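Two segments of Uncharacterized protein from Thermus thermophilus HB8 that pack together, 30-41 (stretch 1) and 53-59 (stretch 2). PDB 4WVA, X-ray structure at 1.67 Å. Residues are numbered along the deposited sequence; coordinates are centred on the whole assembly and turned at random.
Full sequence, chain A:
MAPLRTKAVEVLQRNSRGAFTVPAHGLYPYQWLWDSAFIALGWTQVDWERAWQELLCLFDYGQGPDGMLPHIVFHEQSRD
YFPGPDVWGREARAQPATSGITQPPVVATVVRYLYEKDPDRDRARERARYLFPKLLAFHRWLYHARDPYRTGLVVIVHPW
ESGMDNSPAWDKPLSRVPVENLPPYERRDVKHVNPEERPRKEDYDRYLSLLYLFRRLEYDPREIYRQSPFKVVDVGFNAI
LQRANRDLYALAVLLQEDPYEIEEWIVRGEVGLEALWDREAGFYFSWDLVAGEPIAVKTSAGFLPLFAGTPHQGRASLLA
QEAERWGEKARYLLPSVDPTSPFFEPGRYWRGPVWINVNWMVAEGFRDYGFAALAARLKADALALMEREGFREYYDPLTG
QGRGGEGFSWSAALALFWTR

Stretch 1, residues 30-41: YQWLWDSAFIAL
Stretch 2, residues 53-59: QELLCLF

Residues 53-59 form part of a longer helix that packs against the helix 33-41, which follows a short extended segment, 31-32, with Trp32 as N-cap. The helix axes approach to 9.2 Å, and their N-to-C directions differ by 161°, so the packing is nearly antiparallel. Two CA-CA pairs set the register: Ala40 with Glu54 at 6.1 Å and Leu33 with Leu58 at 7.0 Å. Between the two stretches 435 Å² is buried, both sides summed.

Gln53 makes no contact across the interface, but its O accepts the helical hydrogen bond from Cys57 N (2.9 Å).

Glu54 points toward the first helix with chi1 t (-169°), chi2 p (80°) and chi3 24°. This places Glu54 OE2 2.7 Å from Ser36 OG, which donates a hydrogen bond to it; Ser36 adopts m (-87°) and points toward stretch 2, and its hydroxyl, one bond beyond CB, is a fitting partner for a buried carboxylate. The aliphatic part of Glu54 also packs, Glu54 CB lying 4.3 Å from Ala40 CB.

Leu55 (m, t) leaves its backbone sideways, yet its end comes nearer: Leu55 CD2 lies 3.8 Å from Ser36 O and 4.0 Å from Ala37 CA, while Leu55 CG sits 4.1 Å from Ala40 CB. The methyl of Ala40 points toward stretch 2, whereas Leu55 CD2 rests against the backbone of Ser36 and Ala37, whose own CB points away.

Leu56 points away and makes no contact. Cys57 (t) points toward stretch 1, where the Gln31 side chain, t at chi1 and chi2, lies beside it.

Leu58 (t, p) has the largest covered area, 82 Å². Leu58 CD2 meets Leu33 O at 4.0 Å and Leu33 CG at 4.3 Å; Leu33 is t, t. The apolar contact of Leu33 CG with Leu58 CD2 suits two buried leucines.

Phe59 starts away from the interface, and Phe59 N donates to Leu55 O (3.1 Å), continuing the helix.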

# COMPACT_ATOMS: atom_id res chain seq x y z
N TYR A 30 39.00 2.97 -11.09
CA TYR A 30 38.15 3.82 -11.89
C TYR A 30 36.99 4.22 -11.00
O TYR A 30 37.01 3.95 -9.78
CB TYR A 30 37.61 3.08 -13.13
CG TYR A 30 38.64 2.53 -14.08
CD1 TYR A 30 39.43 3.39 -14.83
CD2 TYR A 30 38.81 1.15 -14.25
CE1 TYR A 30 40.38 2.90 -15.72
CE2 TYR A 30 39.76 0.66 -15.15
CZ TYR A 30 40.54 1.55 -15.87
OH TYR A 30 41.49 1.09 -16.78
N GLN A 31 36.01 4.90 -11.58
CA GLN A 31 34.78 5.26 -10.85
C GLN A 31 33.65 4.26 -11.13
O GLN A 31 33.30 4.00 -12.28
CB GLN A 31 34.32 6.67 -11.21
CG GLN A 31 33.03 7.10 -10.51
CD GLN A 31 32.71 8.59 -10.58
OE1 GLN A 31 32.12 9.16 -9.64
NE2 GLN A 31 33.03 9.22 -11.69
N TRP A 32 33.07 3.71 -10.05
CA TRP A 32 31.93 2.80 -10.15
C TRP A 32 30.65 3.50 -9.68
O TRP A 32 30.68 4.33 -8.78
CB TRP A 32 32.16 1.56 -9.27
CG TRP A 32 32.69 0.37 -9.99
CD1 TRP A 32 31.98 -0.73 -10.36
CD2 TRP A 32 34.04 0.12 -10.41
NE1 TRP A 32 32.78 -1.65 -10.96
CE2 TRP A 32 34.06 -1.16 -11.01
CE3 TRP A 32 35.23 0.85 -10.35
CZ2 TRP A 32 35.20 -1.71 -11.55
CZ3 TRP A 32 36.38 0.29 -10.89
CH2 TRP A 32 36.36 -0.96 -11.48
N LEU A 33 29.53 3.15 -10.30
CA LEU A 33 28.24 3.80 -10.09
C LEU A 33 27.71 3.62 -8.67
O LEU A 33 27.58 4.63 -7.94
CB LEU A 33 27.23 3.26 -11.11
CG LEU A 33 25.88 3.96 -11.30
CD1 LEU A 33 25.19 3.34 -12.52
CD2 LEU A 33 24.99 3.89 -10.06
N TRP A 34 27.36 2.41 -8.24
CA TRP A 34 26.74 2.35 -6.90
C TRP A 34 27.76 2.61 -5.80
O TRP A 34 27.41 3.21 -4.79
CB TRP A 34 25.81 1.13 -6.63
CG TRP A 34 26.42 -0.22 -6.36
CD1 TRP A 34 27.62 -0.72 -6.79
CD2 TRP A 34 25.77 -1.29 -5.64
NE1 TRP A 34 27.76 -2.02 -6.37
CE2 TRP A 34 26.64 -2.38 -5.65
CE3 TRP A 34 24.53 -1.41 -4.98
CZ2 TRP A 34 26.32 -3.58 -5.02
CZ3 TRP A 34 24.21 -2.60 -4.36
CH2 TRP A 34 25.10 -3.67 -4.39
N ASP A 35 29.04 2.32 -6.05
CA ASP A 35 30.07 2.65 -5.08
C ASP A 35 30.09 4.14 -4.82
O ASP A 35 30.14 4.57 -3.67
CB ASP A 35 31.47 2.20 -5.54
CG ASP A 35 31.59 0.71 -5.70
OD1 ASP A 35 30.87 0.14 -6.57
OD2 ASP A 35 32.42 0.11 -5.00
N SER A 36 30.09 4.95 -5.88
CA SER A 36 30.19 6.39 -5.70
C SER A 36 29.03 6.91 -4.88
O SER A 36 29.18 7.84 -4.10
CB SER A 36 30.31 7.13 -7.04
OG SER A 36 31.66 7.19 -7.46
N ALA A 37 27.85 6.29 -5.03
CA ALA A 37 26.68 6.75 -4.33
C ALA A 37 26.88 6.52 -2.83
O ALA A 37 26.67 7.43 -2.04
CB ALA A 37 25.44 6.05 -4.83
N PHE A 38 27.30 5.32 -2.45
CA PHE A 38 27.55 5.04 -1.01
C PHE A 38 28.70 5.91 -0.50
O PHE A 38 28.65 6.41 0.62
CB PHE A 38 27.84 3.57 -0.72
CG PHE A 38 26.71 2.64 -1.05
CD1 PHE A 38 25.53 2.66 -0.30
CD2 PHE A 38 26.81 1.75 -2.10
CE1 PHE A 38 24.49 1.82 -0.61
CE2 PHE A 38 25.76 0.90 -2.42
CZ PHE A 38 24.59 0.93 -1.67
N ILE A 39 29.75 6.05 -1.30
CA ILE A 39 30.92 6.81 -0.89
C ILE A 39 30.58 8.27 -0.60
O ILE A 39 31.09 8.83 0.37
CB ILE A 39 32.07 6.68 -1.92
CG1 ILE A 39 32.59 5.24 -1.94
CG2 ILE A 39 33.16 7.72 -1.69
CD1 ILE A 39 33.39 4.91 -3.19
N ALA A 40 29.72 8.87 -1.41
CA ALA A 40 29.26 10.24 -1.18
C ALA A 40 28.68 10.46 0.22
O ALA A 40 28.90 11.50 0.83
CB ALA A 40 28.26 10.67 -2.26
N LEU A 41 27.98 9.46 0.76
CA LEU A 41 27.48 9.53 2.14
C LEU A 41 28.62 9.66 3.15
O LEU A 41 28.50 10.40 4.14
CB LEU A 41 26.61 8.32 2.47
CG LEU A 41 25.29 8.21 1.69
CD1 LEU A 41 24.58 6.89 1.97
CD2 LEU A 41 24.39 9.40 2.00
N GLN A 53 30.44 16.51 -5.29
CA GLN A 53 31.35 16.39 -6.43
C GLN A 53 31.45 14.96 -6.93
O GLN A 53 31.52 14.73 -8.14
CB GLN A 53 32.73 16.96 -6.08
CG GLN A 53 32.78 18.48 -6.02
CD GLN A 53 32.47 19.13 -7.37
OE1 GLN A 53 32.79 18.57 -8.44
NE2 GLN A 53 31.84 20.30 -7.33
N GLU A 54 31.45 14.00 -6.00
CA GLU A 54 31.45 12.59 -6.35
C GLU A 54 30.37 12.28 -7.38
O GLU A 54 30.61 11.56 -8.34
CB GLU A 54 31.25 11.70 -5.10
CG GLU A 54 31.49 10.22 -5.37
CD GLU A 54 32.96 9.82 -5.39
OE1 GLU A 54 33.77 10.53 -4.76
OE2 GLU A 54 33.28 8.76 -5.99
N LEU A 55 29.15 12.81 -7.16
CA LEU A 55 28.03 12.46 -8.01
C LEU A 55 27.99 13.34 -9.26
O LEU A 55 27.57 12.91 -10.33
CB LEU A 55 26.73 12.55 -7.23
CG LEU A 55 26.73 11.71 -5.95
CD1 LEU A 55 25.38 11.82 -5.29
CD2 LEU A 55 27.14 10.27 -6.26
N LEU A 56 28.42 14.59 -9.15
CA LEU A 56 28.53 15.42 -10.35
C LEU A 56 29.45 14.74 -11.34
O LEU A 56 29.18 14.70 -12.55
CB LEU A 56 29.10 16.80 -10.03
CG LEU A 56 28.21 17.72 -9.20
CD1 LEU A 56 28.95 19.00 -8.82
CD2 LEU A 56 26.99 18.06 -10.01
N CYS A 57 30.56 14.23 -10.83
CA CYS A 57 31.56 13.60 -11.68
C CYS A 57 30.98 12.36 -12.38
O CYS A 57 31.15 12.17 -13.58
CB CYS A 57 32.78 13.24 -10.85
SG CYS A 57 34.14 12.50 -11.76
N LEU A 58 30.30 11.51 -11.61
CA LEU A 58 29.65 10.33 -12.16
C LEU A 58 28.74 10.67 -13.36
O LEU A 58 28.82 10.03 -14.41
CB LEU A 58 28.87 9.62 -11.05
CG LEU A 58 28.07 8.38 -11.45
CD1 LEU A 58 28.95 7.29 -12.01
CD2 LEU A 58 27.27 7.91 -10.25
N PHE A 59 27.88 11.68 -13.20
CA PHE A 59 26.97 12.04 -14.28
C PHE A 59 27.66 12.77 -15.41
O PHE A 59 27.45 12.47 -16.60
CB PHE A 59 25.79 12.87 -13.76
CG PHE A 59 24.72 12.03 -13.15
CD1 PHE A 59 23.72 11.48 -13.93
CD2 PHE A 59 24.73 11.75 -11.79
CE1 PHE A 59 22.74 10.69 -13.38
CE2 PHE A 59 23.74 10.97 -11.24
CZ PHE A 59 22.75 10.43 -12.03